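Side-chain contact in restriction endonuclease (Mycobacterium sp., PDB 4F0Q), which cleaves DNA in a cytosine-methylation-dependent manner, working as a tetramer, probably through a PD-(D/E)XK-type nuclease domain: residues P126-K130 / G131-L135. Numbering follows the deposited sequence.
Sequences PGETK and GNRLL
The guanidinium of Arg-133 carries Gly-127 O over one face, 3.6 Å above its plane and displaced from the centre of the group, while Glu-128 O sits at its edge. NH1 of Arg-133 donates the main bond to Glu-128 O (3.0 Å), bent at the hydrogen to 143° and reaching the oxygen from above the carbonyl plane; NH2 adds a weak second bond to the same oxygen. With CG anti to the backbone N (chi1 179°) and a bend at chi3 (-73°), the arginine folds back over the loop that leads into its helix, and it also packs on Leu-125 of the second subunit. Asn-132 and Thr-129 run side by side, pointing the same way: Asn-132 CB lies 3.5 Å from Thr-129 OG1 and 3.6 Å from Gly-127 CA. One water donates to Thr-129 OG1 and accepts a weak bond from Asn-132 ND2. Thr-129 OG1 is also hydrogen-bonded to Asp-117 OD1. Arg-133 N bonds Thr-129 O (3.1 Å) and Leu-134 N bonds Lys-130 O (2.9 Å), starting the helical ladder. At this N-terminus of helix 130-142, in the probably PUA-like N-terminal region, Thr-129 holds the N-cap position while Asp-117, from the loop after strand 111-115, caps the first turn, OD1 accepting from Asn-132 N and OD2 from Gly-131 N.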
ATOM      1  N   PRO A 126     -10.162  13.634  32.626  1.00 23.41           N
ATOM      2  CA  PRO A 126      -8.753  13.235  32.708  1.00 21.90           C
ATOM      3  C   PRO A 126      -7.842  14.380  32.275  1.00 20.91           C
ATOM      4  O   PRO A 126      -8.199  15.129  31.367  1.00 29.87           O
ATOM      5  CB  PRO A 126      -8.664  12.078  31.710  1.00 23.90           C
ATOM      6  CG  PRO A 126      -9.758  12.339  30.734  1.00 22.46           C
ATOM      7  CD  PRO A 126     -10.871  12.942  31.535  1.00 22.55           C
ATOM      8  N   GLY A 127      -6.685  14.516  32.916  1.00 22.43           N
ATOM      9  CA  GLY A 127      -6.271  13.602  33.964  1.00 21.76           C
ATOM     10  C   GLY A 127      -6.306  14.201  35.355  1.00 24.23           C
ATOM     11  O   GLY A 127      -5.334  14.808  35.805  1.00 18.35           O
ATOM     12  N   GLU A 128      -7.430  14.025  36.043  1.00 25.79           N
ATOM     13  CA  GLU A 128      -7.558  14.484  37.419  1.00 26.06           C
ATOM     14  C   GLU A 128      -6.737  13.587  38.337  1.00 25.26           C
ATOM     15  O   GLU A 128      -6.291  14.011  39.402  1.00 33.04           O
ATOM     16  CB  GLU A 128      -9.022  14.477  37.858  1.00 34.94           C
ATOM     17  CG  GLU A 128      -9.270  15.214  39.165  1.00 43.24           C
ATOM     18  CD  GLU A 128     -10.449  14.656  39.936  1.00 48.07           C
ATOM     19  OE1 GLU A 128     -10.776  13.467  39.739  1.00 41.81           O
ATOM     20  OE2 GLU A 128     -11.045  15.405  40.739  1.00 50.67           O
ATOM     21  N   THR A 129      -6.544  12.342  37.914  1.00 23.23           N
ATOM     22  CA  THR A 129      -5.740  11.389  38.668  1.00 20.40           C
ATOM     23  C   THR A 129      -4.260  11.757  38.604  1.00 21.11           C
ATOM     24  O   THR A 129      -3.833  12.480  37.703  1.00 19.40           O
ATOM     25  CB  THR A 129      -5.934   9.952  38.147  1.00 22.44           C
ATOM     26  OG1 THR A 129      -5.542   9.884  36.771  1.00 19.53           O
ATOM     27  CG2 THR A 129      -7.391   9.532  38.275  1.00 18.38           C
ATOM     28  N   LYS A 130      -3.487  11.259  39.566  1.00 22.36           N
ATOM     29  CA  LYS A 130      -2.063  11.570  39.666  1.00 24.69           C
ATOM     30  C   LYS A 130      -1.292  11.122  38.428  1.00 21.04           C
ATOM     31  O   LYS A 130      -0.584  11.916  37.795  1.00 27.56           O
ATOM     32  CB  LYS A 130      -1.458  10.897  40.901  1.00 26.98           C
ATOM     33  CG  LYS A 130      -2.198  11.168  42.201  1.00 31.65           C
ATOM     34  CD  LYS A 130      -1.577  10.386  43.350  1.00 29.26           C
ATOM     35  CE  LYS A 130      -2.320  10.627  44.654  1.00 42.58           C
ATOM     36  NZ  LYS A 130      -1.701   9.889  45.792  1.00 41.09           N
ATOM     37  N   GLY A 131      -1.436   9.842  38.097  1.00 22.85           N
ATOM     38  CA  GLY A 131      -0.723   9.237  36.989  1.00 15.94           C
ATOM     39  C   GLY A 131      -0.927   9.949  35.668  1.00 15.94           C
ATOM     40  O   GLY A 131       0.040  10.278  34.985  1.00 16.88           O
ATOM     41  N   ASN A 132      -2.185  10.189  35.311  1.00 21.60           N
ATOM     42  CA  ASN A 132      -2.511  10.887  34.070  1.00 20.36           C
ATOM     43  C   ASN A 132      -2.001  12.323  34.048  1.00 17.23           C
ATOM     44  O   ASN A 132      -1.654  12.849  32.991  1.00 16.48           O
ATOM     45  CB  ASN A 132      -4.018  10.854  33.810  1.00 19.27           C
ATOM     46  CG  ASN A 132      -4.488   9.512  33.298  1.00 16.12           C
ATOM     47  OD1 ASN A 132      -3.738   8.539  33.309  1.00 17.00           O
ATOM     48  ND2 ASN A 132      -5.735   9.450  32.846  1.00 15.17           N
ATOM     49  N   ARG A 133      -1.959  12.953  35.218  1.00 18.13           N
ATOM     50  CA  ARG A 133      -1.413  14.299  35.334  1.00 19.68           C
ATOM     51  C   ARG A 133       0.086  14.277  35.054  1.00 15.04           C
ATOM     52  O   ARG A 133       0.611  15.152  34.360  1.00 14.94           O
ATOM     53  CB  ARG A 133      -1.696  14.887  36.719  1.00 18.74           C
ATOM     54  CG  ARG A 133      -1.129  16.284  36.922  1.00 19.19           C
ATOM     55  CD  ARG A 133      -1.586  16.904  38.235  1.00 25.98           C
ATOM     56  NE  ARG A 133      -2.992  17.299  38.207  1.00 29.49           N
ATOM     57  CZ  ARG A 133      -3.979  16.605  38.764  1.00 23.14           C
ATOM     58  NH1 ARG A 133      -3.718  15.472  39.402  1.00 28.51           N
ATOM     59  NH2 ARG A 133      -5.227  17.047  38.689  1.00 21.65           N
ATOM     60  N   LEU A 134       0.769  13.270  35.590  1.00 14.25           N
ATOM     61  CA  LEU A 134       2.194  13.092  35.319  1.00 14.94           C
ATOM     62  C   LEU A 134       2.443  12.810  33.839  1.00 13.70           C
ATOM     63  O   LEU A 134       3.405  13.310  33.253  1.00 14.07           O
ATOM     64  CB  LEU A 134       2.769  11.959  36.172  1.00 15.14           C
ATOM     65  CG  LEU A 134       2.820  12.183  37.683  1.00 16.60           C
ATOM     66  CD1 LEU A 134       3.303  10.926  38.390  1.00 19.01           C
ATOM     67  CD2 LEU A 134       3.713  13.365  38.022  1.00 17.69           C
ATOM     68  N   LEU A 135       1.566  12.010  33.239  1.00 16.90           N
ATOM     69  CA  LEU A 135       1.688  11.651  31.830  1.00 16.43           C
ATOM     70  C   LEU A 135       1.448  12.843  30.908  1.00 14.28           C
ATOM     71  O   LEU A 135       2.074  12.953  29.858  1.00 13.38           O
ATOM     72  CB  LEU A 135       0.736  10.507  31.475  1.00 17.98           C
ATOM     73  CG  LEU A 135       1.022   9.142  32.105  1.00 14.21           C
ATOM     74  CD1 LEU A 135       0.071   8.091  31.552  1.00 16.28           C
ATOM     75  CD2 LEU A 135       2.468   8.732  31.882  1.00 12.19           C
TER
HETATM   76  O   HOH W   1      -7.650  10.829  34.807  1.00 19.15           O